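Local coordinates for Rep protein (Adeno-associated virus - 5, PDB 1M55) that probably nicks viral origin DNA as the metal-dependent endonuclease domain of a rolling-circle-type replication initiator, at residues S41-T46 with K157-L162; V79-E82 with Y87-L90; L162-T167 with A175-E180. All coordinates share one frame; numbering follows the deposited sequence.

Interaction 1 (S41-T46 with K157-L162); sequences SDLNLT and KVQPEL
Q159 reaches across to the backbone of N44 and grips it with both ends of its carboxamide, a two-bond side-chain-to-backbone pairing that ties the loop before helix 50-71 to the loop leading into edge strand 162-167 of the Rep catalytic domain. In the first bond N44 N gives its hydrogen to Q159 OE1 at 2.8 Å, almost perfectly straight (179°) and on a lone pair in the carbonyl plane. In the second, Q159 NE2 donates to N44 O at 2.9 Å, from a position tilted out of that carbonyl's plane. With both ends of the amide bonded to one residue, its rotation is fixed. The Q159 chain runs extended beyond CG (chi2 -175°), which carries the amide across to the other loop.

Apolar contacts lie beside this pairing. L43 CD2 rests against the amide of Q159, 3.8 Å from its CD, and meets L162 CD2 at 4.2 Å; L179 of helix 179-191 packs on both leucines.

The polar end of N44 turns away from Q159 and folds back on its own loop as an Asx turn. Its OD1 takes T46 N at 3.1 Å and T46 OG1 at 2.7 Å, both from the same face of the amide plane.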
ATOM      1  N   SER A  41     -19.050   2.262  -2.413  1.00 23.32           N
ATOM      2  CA  SER A  41     -18.130   3.319  -2.007  1.00 21.96           C
ATOM      3  C   SER A  41     -18.847   4.662  -1.973  1.00 21.47           C
ATOM      4  O   SER A  41     -19.774   4.895  -2.746  1.00 22.35           O
ATOM      5  CB  SER A  41     -16.944   3.397  -2.969  1.00 19.43           C
ATOM      6  OG  SER A  41     -16.048   4.431  -2.605  1.00 16.58           O
ATOM      7  N   ASP A  42     -18.415   5.534  -1.065  1.00 20.01           N
ATOM      8  CA  ASP A  42     -18.994   6.866  -0.943  1.00 19.21           C
ATOM      9  C   ASP A  42     -17.910   7.929  -1.124  1.00 18.63           C
ATOM     10  O   ASP A  42     -18.071   9.078  -0.702  1.00 18.85           O
ATOM     11  CB  ASP A  42     -19.704   7.033   0.410  1.00 19.48           C
ATOM     12  CG  ASP A  42     -18.759   6.898   1.605  1.00 21.56           C
ATOM     13  OD1 ASP A  42     -17.550   6.648   1.411  1.00 19.88           O
ATOM     14  OD2 ASP A  42     -19.238   7.042   2.754  1.00 23.08           O
ATOM     15  N   LEU A  43     -16.793   7.527  -1.725  1.00 17.50           N
ATOM     16  CA  LEU A  43     -15.683   8.437  -1.960  1.00 16.41           C
ATOM     17  C   LEU A  43     -16.004   9.394  -3.099  1.00 16.35           C
ATOM     18  O   LEU A  43     -16.883   9.129  -3.919  1.00 17.38           O
ATOM     19  CB  LEU A  43     -14.408   7.658  -2.316  1.00 15.75           C
ATOM     20  CG  LEU A  43     -13.779   6.708  -1.294  1.00 15.28           C
ATOM     21  CD1 LEU A  43     -12.585   6.017  -1.927  1.00 15.52           C
ATOM     22  CD2 LEU A  43     -13.355   7.463  -0.052  1.00 15.39           C
ATOM     23  N   ASN A  44     -15.312  10.526  -3.120  1.00 15.54           N
ATOM     24  CA  ASN A  44     -15.481  11.505  -4.178  1.00 14.64           C
ATOM     25  C   ASN A  44     -14.373  11.176  -5.183  1.00 14.50           C
ATOM     26  O   ASN A  44     -13.188  11.383  -4.906  1.00 14.21           O
ATOM     27  CB  ASN A  44     -15.309  12.920  -3.625  1.00 14.39           C
ATOM     28  CG  ASN A  44     -15.422  13.981  -4.697  1.00 19.51           C
ATOM     29  OD1 ASN A  44     -15.566  13.675  -5.881  1.00 17.91           O
ATOM     30  ND2 ASN A  44     -15.359  15.240  -4.289  1.00 25.28           N
ATOM     31  N   LEU A  45     -14.754  10.631  -6.333  1.00 14.08           N
ATOM     32  CA  LEU A  45     -13.788  10.237  -7.353  1.00 14.18           C
ATOM     33  C   LEU A  45     -12.919  11.372  -7.882  1.00 14.09           C
ATOM     34  O   LEU A  45     -11.765  11.144  -8.244  1.00 14.45           O
ATOM     35  CB  LEU A  45     -14.488   9.523  -8.516  1.00 14.09           C
ATOM     36  CG  LEU A  45     -13.594   8.798  -9.534  1.00 14.68           C
ATOM     37  CD1 LEU A  45     -12.816   7.676  -8.857  1.00 14.25           C
ATOM     38  CD2 LEU A  45     -14.439   8.236 -10.661  1.00 15.53           C
ATOM     39  N   THR A  46     -13.439  12.594  -7.894  1.00 14.11           N
ATOM     40  CA  THR A  46     -12.666  13.727  -8.399  1.00 14.86           C
ATOM     41  C   THR A  46     -11.414  13.995  -7.567  1.00 14.28           C
ATOM     42  O   THR A  46     -10.464  14.604  -8.058  1.00 15.57           O
ATOM     43  CB  THR A  46     -13.514  15.017  -8.485  1.00 18.32           C
ATOM     44  OG1 THR A  46     -13.905  15.432  -7.172  1.00 25.22           O
ATOM     45  CG2 THR A  46     -14.764  14.772  -9.317  1.00 17.08           C
ATOM     46  N   LYS A 157      -8.009   8.345   8.116  1.00  9.88           N
ATOM     47  CA  LYS A 157      -7.642   9.210   6.996  1.00  9.52           C
ATOM     48  C   LYS A 157      -8.843   9.539   6.112  1.00  9.74           C
ATOM     49  O   LYS A 157      -9.675   8.673   5.838  1.00 10.12           O
ATOM     50  CB  LYS A 157      -6.531   8.582   6.147  1.00  9.11           C
ATOM     51  CG  LYS A 157      -5.112   8.851   6.642  1.00 12.09           C
ATOM     52  CD  LYS A 157      -4.734   7.981   7.818  1.00 14.63           C
ATOM     53  CE  LYS A 157      -3.366   8.361   8.372  1.00 12.26           C
ATOM     54  NZ  LYS A 157      -2.284   8.233   7.365  1.00 11.65           N
ATOM     55  N   VAL A 158      -8.940  10.798   5.689  1.00  9.78           N
ATOM     56  CA  VAL A 158     -10.033  11.238   4.824  1.00  9.76           C
ATOM     57  C   VAL A 158      -9.427  11.775   3.527  1.00 10.41           C
ATOM     58  O   VAL A 158      -8.203  11.918   3.422  1.00 10.58           O
ATOM     59  CB  VAL A 158     -10.908  12.341   5.501  1.00  9.91           C
ATOM     60  CG1 VAL A 158     -11.607  11.785   6.726  1.00 10.02           C
ATOM     61  CG2 VAL A 158     -10.058  13.543   5.883  1.00 10.04           C
ATOM     62  N   GLN A 159     -10.265  12.038   2.528  1.00 11.23           N
ATOM     63  CA  GLN A 159      -9.774  12.563   1.255  1.00 11.86           C
ATOM     64  C   GLN A 159      -9.356  14.021   1.440  1.00 12.59           C
ATOM     65  O   GLN A 159      -9.947  14.736   2.251  1.00 13.65           O
ATOM     66  CB  GLN A 159     -10.857  12.452   0.182  1.00 13.15           C
ATOM     67  CG  GLN A 159     -11.268  11.022  -0.120  1.00 11.93           C
ATOM     68  CD  GLN A 159     -12.248  10.937  -1.266  1.00 12.70           C
ATOM     69  OE1 GLN A 159     -13.457  11.058  -1.074  1.00 14.00           O
ATOM     70  NE2 GLN A 159     -11.734  10.735  -2.468  1.00 10.68           N
ATOM     71  N   PRO A 160      -8.361  14.495   0.670  1.00 12.32           N
ATOM     72  CA  PRO A 160      -7.597  13.788  -0.364  1.00 11.88           C
ATOM     73  C   PRO A 160      -6.412  12.934   0.105  1.00 11.56           C
ATOM     74  O   PRO A 160      -5.767  12.283  -0.723  1.00 10.89           O
ATOM     75  CB  PRO A 160      -7.134  14.925  -1.267  1.00 12.01           C
ATOM     76  CG  PRO A 160      -6.846  16.004  -0.279  1.00 12.48           C
ATOM     77  CD  PRO A 160      -8.035  15.936   0.658  1.00 12.46           C
ATOM     78  N   GLU A 161      -6.093  12.942   1.401  1.00 10.80           N
ATOM     79  CA  GLU A 161      -4.980  12.115   1.878  1.00 10.19           C
ATOM     80  C   GLU A 161      -5.284  10.657   1.537  1.00  9.96           C
ATOM     81  O   GLU A 161      -4.434   9.944   1.004  1.00 10.14           O
ATOM     82  CB  GLU A 161      -4.754  12.254   3.383  1.00  9.97           C
ATOM     83  CG  GLU A 161      -3.559  11.424   3.852  1.00 12.25           C
ATOM     84  CD  GLU A 161      -3.273  11.529   5.335  1.00 19.45           C
ATOM     85  OE1 GLU A 161      -3.923  12.334   6.033  1.00 17.50           O
ATOM     86  OE2 GLU A 161      -2.382  10.794   5.805  1.00 19.68           O
ATOM     87  N   LEU A 162      -6.489  10.213   1.875  1.00  9.26           N
ATOM     88  CA  LEU A 162      -6.913   8.855   1.556  1.00  9.25           C
ATOM     89  C   LEU A 162      -7.208   8.844   0.061  1.00  9.49           C
ATOM     90  O   LEU A 162      -7.995   9.661  -0.425  1.00 10.10           O
ATOM     91  CB  LEU A 162      -8.185   8.483   2.327  1.00  9.25           C
ATOM     92  CG  LEU A 162      -8.881   7.188   1.893  1.00  9.20           C
ATOM     93  CD1 LEU A 162      -7.956   6.005   2.114  1.00  9.55           C
ATOM     94  CD2 LEU A 162     -10.180   7.004   2.657  1.00 10.35           C
TER

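Interaction 2 (V79-E82 with Y87-L90); sequences VQFE and YFHL. With ZN (zinc ion), chain C.
The antiparallel beta hairpin of strands 77-83 and 88-95 carries two of the three protein ligands of a zinc site in the central sheet, with E82 and H89 facing each other across the strands. They form a hydrogen-bonded pair: E82 N donates to H89 O at 2.8 Å and H89 N to E82 O at 2.9 Å. On the same face of the sheet their side chains converge on the metal. E82 OE1 binds zinc at 2.1 Å and H89 NE2 at 2.0 Å, while H91 completes the protein ligands. H89-L90-H91, two histidines flanking a bulky hydrophobic residue, fits the metal-binding HUH motif of Rep nucleases, consistent with a catalytic metal site here.

Second-shell bonds set both ligands. H89 CG sits between the backbone N and the carbonyl carbon (chi1 59°), which swings the ring toward E82; ND1 then donates to Y87 O at 2.9 Å, almost in the ring plane, leaving NE2 to the metal. E82 CB lies over one face of this imidazole. The other carboxylate oxygen, E82 OE2, receives Q80 NE2 on its anti lone pair and also forms a salt bridge with K157.

On the opposite face the contacts between the strands are apolar. F81 and L90 are a non-hydrogen-bonded pair, and the F81 and F88 ring planes are 28° apart and so displaced that they hardly overlap, centroids 5.9 Å from each other. L90 CD2 touches two residues that alternate along strand 77-83, 3.7 Å from both V79 CG1 and F81 CB.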
ATOM      1  N   VAL A  79      -4.005  -2.743   2.647  1.00  6.21           N
ATOM      2  CA  VAL A  79      -3.139  -1.802   1.954  1.00  6.32           C
ATOM      3  C   VAL A  79      -3.891  -0.502   1.728  1.00  6.41           C
ATOM      4  O   VAL A  79      -5.011  -0.508   1.207  1.00  6.41           O
ATOM      5  CB  VAL A  79      -2.700  -2.382   0.586  1.00  6.52           C
ATOM      6  CG1 VAL A  79      -1.810  -1.398  -0.164  1.00  6.47           C
ATOM      7  CG2 VAL A  79      -1.969  -3.706   0.785  1.00  6.67           C
ATOM      8  N   GLN A  80      -3.298   0.606   2.151  1.00  6.34           N
ATOM      9  CA  GLN A  80      -3.930   1.903   1.969  1.00  6.75           C
ATOM     10  C   GLN A  80      -3.036   2.843   1.161  1.00  7.20           C
ATOM     11  O   GLN A  80      -1.860   3.031   1.484  1.00  7.31           O
ATOM     12  CB  GLN A  80      -4.293   2.526   3.320  1.00  7.39           C
ATOM     13  CG  GLN A  80      -5.017   3.855   3.201  1.00  6.40           C
ATOM     14  CD  GLN A  80      -5.802   4.190   4.446  1.00  7.80           C
ATOM     15  OE1 GLN A  80      -6.832   3.584   4.716  1.00  8.23           O
ATOM     16  NE2 GLN A  80      -5.320   5.158   5.211  1.00  7.61           N
ATOM     17  N   PHE A  81      -3.595   3.379   0.079  1.00  7.08           N
ATOM     18  CA  PHE A  81      -2.898   4.308  -0.808  1.00  7.02           C
ATOM     19  C   PHE A  81      -3.221   5.733  -0.348  1.00  7.53           C
ATOM     20  O   PHE A  81      -4.395   6.105  -0.217  1.00  7.54           O
ATOM     21  CB  PHE A  81      -3.360   4.089  -2.255  1.00  7.04           C
ATOM     22  CG  PHE A  81      -2.628   4.930  -3.266  1.00  7.38           C
ATOM     23  CD1 PHE A  81      -3.322   5.550  -4.300  1.00  8.51           C
ATOM     24  CD2 PHE A  81      -1.250   5.114  -3.179  1.00  7.58           C
ATOM     25  CE1 PHE A  81      -2.653   6.348  -5.232  1.00  8.29           C
ATOM     26  CE2 PHE A  81      -0.575   5.909  -4.108  1.00  8.07           C
ATOM     27  CZ  PHE A  81      -1.281   6.525  -5.133  1.00  7.96           C
ATOM     28  N   GLU A  82      -2.178   6.526  -0.123  1.00  7.13           N
ATOM     29  CA  GLU A  82      -2.341   7.897   0.350  1.00  7.61           C
ATOM     30  C   GLU A  82      -1.527   8.917  -0.433  1.00  8.25           C
ATOM     31  O   GLU A  82      -0.508   8.591  -1.048  1.00  8.27           O
ATOM     32  CB  GLU A  82      -1.927   7.999   1.824  1.00  7.79           C
ATOM     33  CG  GLU A  82      -2.770   7.180   2.787  1.00  9.07           C
ATOM     34  CD  GLU A  82      -2.231   7.200   4.206  1.00 10.90           C
ATOM     35  OE1 GLU A  82      -1.265   7.941   4.484  1.00 10.28           O
ATOM     36  OE2 GLU A  82      -2.774   6.468   5.051  1.00 10.71           O
ATOM     37  N   TYR A  87       5.069  12.487  -0.924  1.00 12.78           N
ATOM     38  CA  TYR A  87       4.895  11.397  -1.879  1.00 12.30           C
ATOM     39  C   TYR A  87       3.578  10.665  -1.792  1.00 10.69           C
ATOM     40  O   TYR A  87       2.946  10.615  -0.737  1.00 10.63           O
ATOM     41  CB  TYR A  87       5.960  10.319  -1.644  1.00 13.49           C
ATOM     42  CG  TYR A  87       7.390  10.784  -1.677  1.00 15.07           C
ATOM     43  CD1 TYR A  87       8.044  11.159  -0.508  1.00 16.12           C
ATOM     44  CD2 TYR A  87       8.100  10.824  -2.876  1.00 16.10           C
ATOM     45  CE1 TYR A  87       9.371  11.559  -0.529  1.00 19.12           C
ATOM     46  CE2 TYR A  87       9.432  11.223  -2.909  1.00 17.76           C
ATOM     47  CZ  TYR A  87      10.057  11.589  -1.732  1.00 20.53           C
ATOM     48  OH  TYR A  87      11.376  11.975  -1.743  1.00 24.78           O
ATOM     49  N   PHE A  88       3.174  10.092  -2.918  1.00  9.29           N
ATOM     50  CA  PHE A  88       2.003   9.231  -2.943  1.00  8.30           C
ATOM     51  C   PHE A  88       2.664   7.962  -2.405  1.00  7.50           C
ATOM     52  O   PHE A  88       3.799   7.638  -2.784  1.00  7.39           O
ATOM     53  CB  PHE A  88       1.529   8.993  -4.374  1.00  8.23           C
ATOM     54  CG  PHE A  88       0.713  10.116  -4.931  1.00  8.46           C
ATOM     55  CD1 PHE A  88       1.327  11.199  -5.552  1.00  8.87           C
ATOM     56  CD2 PHE A  88      -0.676  10.092  -4.831  1.00  8.40           C
ATOM     57  CE1 PHE A  88       0.566  12.246  -6.067  1.00  9.34           C
ATOM     58  CE2 PHE A  88      -1.448  11.132  -5.343  1.00  8.99           C
ATOM     59  CZ  PHE A  88      -0.826  12.213  -5.964  1.00  9.19           C
ATOM     60  N   HIS A  89       2.000   7.256  -1.503  1.00  6.86           N
ATOM     61  CA  HIS A  89       2.618   6.069  -0.937  1.00  6.69           C
ATOM     62  C   HIS A  89       1.598   5.060  -0.463  1.00  6.52           C
ATOM     63  O   HIS A  89       0.427   5.387  -0.258  1.00  7.53           O
ATOM     64  CB  HIS A  89       3.545   6.459   0.225  1.00  6.88           C
ATOM     65  CG  HIS A  89       2.847   7.186   1.331  1.00  7.40           C
ATOM     66  ND1 HIS A  89       2.536   8.528   1.299  1.00  7.84           N
ATOM     67  CD2 HIS A  89       2.338   6.717   2.499  1.00  7.70           C
ATOM     68  CE1 HIS A  89       1.855   8.823   2.413  1.00  7.83           C
ATOM     69  NE2 HIS A  89       1.713   7.754   3.171  1.00  7.60           N
ATOM     70  N   LEU A  90       2.061   3.829  -0.298  1.00  6.09           N
ATOM     71  CA  LEU A  90       1.219   2.735   0.154  1.00  6.71           C
ATOM     72  C   LEU A  90       1.646   2.225   1.520  1.00  7.43           C
ATOM     73  O   LEU A  90       2.835   1.976   1.745  1.00  8.02           O
ATOM     74  CB  LEU A  90       1.325   1.553  -0.820  1.00  7.06           C
ATOM     75  CG  LEU A  90       0.761   1.684  -2.234  1.00  7.76           C
ATOM     76  CD1 LEU A  90       1.457   0.693  -3.154  1.00  8.19           C
ATOM     77  CD2 LEU A  90      -0.742   1.465  -2.213  1.00  7.28           C
TER
HETATM   78 ZN    ZN C 202       0.724   7.592   4.961  1.00  9.85          ZN

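Interaction 3 (L162-T167 with A175-E180); sequences LQWAWT and AALNLE
L177 reaches W164 by setting one methyl over the five-membered ring of the indole and the other past its border. Its CB leads to CG, set anti to the carbonyl carbon (chi1 -57°), which directs the methyls toward W164; CG lies 4.0 Å from A165 O. CD2 stands 3.6 Å from the centroid of that ring, 2° off its normal, a CH-pi contact, and also touches A165 N at 3.6 Å. CD1 lies above the indole plane but beyond the rim, beside the CE2-CZ2 border, 3.8 Å from CZ2.

Beside L177 the two backbones come close, allowed by a pair of small residues. A165 CB is 3.4 Å from A176 O, while A176 CB lies 3.8 Å from A165 O. A176 O accepts a hydrogen bond from R182 NH2. L162 and L179 lie alongside, running opposite ways, with CD2 methyls 4.1 Å apart.

No hydrogen bond crosses between the segments. Strand 162-167 pairs with strand 77-83, where a classic bulge sets Q163 and W164 together opposite F81, and segment 175-180, with N178 at the N-cap of helix 179-191, packs on it through apolar contacts: a sheet strand covered by the lead-in to the C-terminal helix.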
ATOM      1  N   LEU A 162      -6.489  10.213   1.875  1.00  9.26           N
ATOM      2  CA  LEU A 162      -6.913   8.855   1.556  1.00  9.25           C
ATOM      3  C   LEU A 162      -7.208   8.844   0.061  1.00  9.49           C
ATOM      4  O   LEU A 162      -7.995   9.661  -0.425  1.00 10.10           O
ATOM      5  CB  LEU A 162      -8.185   8.483   2.327  1.00  9.25           C
ATOM      6  CG  LEU A 162      -8.881   7.188   1.893  1.00  9.20           C
ATOM      7  CD1 LEU A 162      -7.956   6.005   2.114  1.00  9.55           C
ATOM      8  CD2 LEU A 162     -10.180   7.004   2.657  1.00 10.35           C
ATOM      9  N   GLN A 163      -6.555   7.944  -0.664  1.00  8.76           N
ATOM     10  CA  GLN A 163      -6.757   7.825  -2.102  1.00  9.15           C
ATOM     11  C   GLN A 163      -7.513   6.545  -2.456  1.00  9.23           C
ATOM     12  O   GLN A 163      -8.413   6.567  -3.296  1.00  9.67           O
ATOM     13  CB  GLN A 163      -5.414   7.869  -2.829  1.00  7.63           C
ATOM     14  CG  GLN A 163      -4.742   9.237  -2.826  1.00  7.46           C
ATOM     15  CD  GLN A 163      -5.348  10.185  -3.842  1.00 10.47           C
ATOM     16  OE1 GLN A 163      -5.539   9.823  -5.005  1.00  9.65           O
ATOM     17  NE2 GLN A 163      -5.641  11.405  -3.417  1.00 10.37           N
ATOM     18  N   TRP A 164      -7.174   5.444  -1.788  1.00  8.45           N
ATOM     19  CA  TRP A 164      -7.815   4.154  -2.045  1.00  7.83           C
ATOM     20  C   TRP A 164      -7.316   3.156  -1.005  1.00  7.35           C
ATOM     21  O   TRP A 164      -6.355   3.430  -0.291  1.00  7.57           O
ATOM     22  CB  TRP A 164      -7.423   3.657  -3.443  1.00  8.00           C
ATOM     23  CG  TRP A 164      -8.427   2.759  -4.114  1.00  8.34           C
ATOM     24  CD1 TRP A 164      -8.460   1.397  -4.083  1.00  8.71           C
ATOM     25  CD2 TRP A 164      -9.497   3.168  -4.973  1.00  9.16           C
ATOM     26  NE1 TRP A 164      -9.479   0.930  -4.880  1.00  9.25           N
ATOM     27  CE2 TRP A 164     -10.132   1.996  -5.438  1.00  9.32           C
ATOM     28  CE3 TRP A 164      -9.977   4.412  -5.402  1.00  9.70           C
ATOM     29  CZ2 TRP A 164     -11.223   2.029  -6.313  1.00  9.74           C
ATOM     30  CZ3 TRP A 164     -11.066   4.446  -6.272  1.00 10.09           C
ATOM     31  CH2 TRP A 164     -11.674   3.260  -6.717  1.00 10.04           C
ATOM     32  N   ALA A 165      -7.966   2.001  -0.920  1.00  7.40           N
ATOM     33  CA  ALA A 165      -7.543   0.964   0.012  1.00  7.37           C
ATOM     34  C   ALA A 165      -8.072  -0.382  -0.460  1.00  7.39           C
ATOM     35  O   ALA A 165      -9.081  -0.444  -1.165  1.00  7.41           O
ATOM     36  CB  ALA A 165      -8.024   1.269   1.434  1.00  7.54           C
ATOM     37  N   TRP A 166      -7.366  -1.444  -0.086  1.00  7.95           N
ATOM     38  CA  TRP A 166      -7.726  -2.810  -0.460  1.00  7.93           C
ATOM     39  C   TRP A 166      -7.459  -3.712   0.737  1.00  8.37           C
ATOM     40  O   TRP A 166      -6.541  -3.462   1.521  1.00  8.32           O
ATOM     41  CB  TRP A 166      -6.836  -3.319  -1.604  1.00  7.85           C
ATOM     42  CG  TRP A 166      -6.772  -2.482  -2.848  1.00  7.81           C
ATOM     43  CD1 TRP A 166      -7.445  -2.704  -4.020  1.00  7.80           C
ATOM     44  CD2 TRP A 166      -5.889  -1.377  -3.097  1.00  7.52           C
ATOM     45  NE1 TRP A 166      -7.021  -1.819  -4.984  1.00  8.05           N
ATOM     46  CE2 TRP A 166      -6.068  -0.994  -4.447  1.00  8.04           C
ATOM     47  CE3 TRP A 166      -4.958  -0.682  -2.312  1.00  7.56           C
ATOM     48  CZ2 TRP A 166      -5.347   0.054  -5.031  1.00  7.66           C
ATOM     49  CZ3 TRP A 166      -4.240   0.359  -2.894  1.00  7.71           C
ATOM     50  CH2 TRP A 166      -4.439   0.716  -4.242  1.00  7.74           C
ATOM     51  N   THR A 167      -8.217  -4.796   0.849  1.00  9.13           N
ATOM     52  CA  THR A 167      -8.014  -5.737   1.942  1.00  8.93           C
ATOM     53  C   THR A 167      -8.763  -7.035   1.692  1.00  9.94           C
ATOM     54  O   THR A 167      -9.745  -7.061   0.939  1.00 10.08           O
ATOM     55  CB  THR A 167      -8.505  -5.163   3.294  1.00  8.85           C
ATOM     56  OG1 THR A 167      -8.161  -6.064   4.353  1.00  8.54           O
ATOM     57  CG2 THR A 167     -10.013  -4.962   3.285  1.00  8.67           C
ATOM     58  N   ALA A 175     -15.092  -1.100   4.972  1.00 11.75           N
ATOM     59  CA  ALA A 175     -14.399   0.121   5.376  1.00 11.62           C
ATOM     60  C   ALA A 175     -13.395   0.637   4.351  1.00 11.50           C
ATOM     61  O   ALA A 175     -13.217   1.845   4.209  1.00 11.57           O
ATOM     62  CB  ALA A 175     -13.697  -0.097   6.719  1.00 11.56           C
ATOM     63  N   ALA A 176     -12.758  -0.279   3.626  1.00 11.22           N
ATOM     64  CA  ALA A 176     -11.738   0.083   2.645  1.00 11.12           C
ATOM     65  C   ALA A 176     -12.051   1.316   1.803  1.00 10.74           C
ATOM     66  O   ALA A 176     -11.235   2.238   1.718  1.00  9.86           O
ATOM     67  CB  ALA A 176     -11.416  -1.115   1.748  1.00 11.29           C
ATOM     68  N   LEU A 177     -13.235   1.348   1.197  1.00 10.73           N
ATOM     69  CA  LEU A 177     -13.611   2.471   0.346  1.00 11.14           C
ATOM     70  C   LEU A 177     -14.867   3.200   0.815  1.00 12.04           C
ATOM     71  O   LEU A 177     -15.522   3.894   0.025  1.00 12.45           O
ATOM     72  CB  LEU A 177     -13.800   1.993  -1.096  1.00 11.43           C
ATOM     73  CG  LEU A 177     -12.608   1.293  -1.755  1.00 11.40           C
ATOM     74  CD1 LEU A 177     -12.987   0.857  -3.156  1.00 12.05           C
ATOM     75  CD2 LEU A 177     -11.409   2.222  -1.797  1.00 11.30           C
ATOM     76  N   ASN A 178     -15.193   3.067   2.097  1.00 12.61           N
ATOM     77  CA  ASN A 178     -16.379   3.718   2.629  1.00 12.77           C
ATOM     78  C   ASN A 178     -16.074   4.514   3.893  1.00 12.74           C
ATOM     79  O   ASN A 178     -15.729   3.953   4.936  1.00 12.34           O
ATOM     80  CB  ASN A 178     -17.491   2.701   2.888  1.00 13.93           C
ATOM     81  CG  ASN A 178     -18.829   3.363   3.156  1.00 17.50           C
ATOM     82  OD1 ASN A 178     -19.079   3.860   4.254  1.00 16.46           O
ATOM     83  ND2 ASN A 178     -19.685   3.399   2.143  1.00 17.44           N
ATOM     84  N   LEU A 179     -16.190   5.832   3.765  1.00 14.23           N
ATOM     85  CA  LEU A 179     -15.943   6.785   4.846  1.00 14.63           C
ATOM     86  C   LEU A 179     -16.910   6.634   6.018  1.00 14.97           C
ATOM     87  O   LEU A 179     -16.519   6.765   7.177  1.00 14.69           O
ATOM     88  CB  LEU A 179     -16.010   8.209   4.293  1.00 14.80           C
ATOM     89  CG  LEU A 179     -14.931   8.559   3.262  1.00 15.42           C
ATOM     90  CD1 LEU A 179     -15.351   9.766   2.449  1.00 16.78           C
ATOM     91  CD2 LEU A 179     -13.598   8.801   3.963  1.00 14.35           C
ATOM     92  N   GLU A 180     -18.170   6.333   5.721  1.00 15.90           N
ATOM     93  CA  GLU A 180     -19.172   6.166   6.766  1.00 16.26           C
ATOM     94  C   GLU A 180     -18.823   4.944   7.624  1.00 15.95           C
ATOM     95  O   GLU A 180     -18.885   4.995   8.856  1.00 15.84           O
ATOM     96  CB  GLU A 180     -20.557   6.019   6.137  1.00 18.38           C
ATOM     97  CG  GLU A 180     -21.701   6.292   7.086  1.00 25.92           C
ATOM     98  CD  GLU A 180     -21.705   7.712   7.625  1.00 28.25           C
ATOM     99  OE1 GLU A 180     -21.583   8.669   6.829  1.00 39.33           O
ATOM    100  OE2 GLU A 180     -21.843   7.870   8.851  1.00 24.12           O
TER

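The three contacts lie in one catalytic domain. Interaction 2, about 5 Å from the centre of the chain, forms the zinc-bearing hairpin of the central sheet; interactions 1 and 3, centres 8 Å apart and 12 to 13 Å from it, lie toward the periphery. Along the chain, 79-82 and 87-90 fall between the two halves of interaction 1, and interaction 3 follows, sharing L162 with it. Strand 162-167 pairs with strand 77-83 through F81 N to W164 O and W166 N to V79 O. D42 OD1 bonds L179 N, joining interactions 1 and 3. K157 forms a salt bridge with zinc ligand E82 and Q159 holds the 41-46 loop, so segment 157-162 joins the hairpin to that loop.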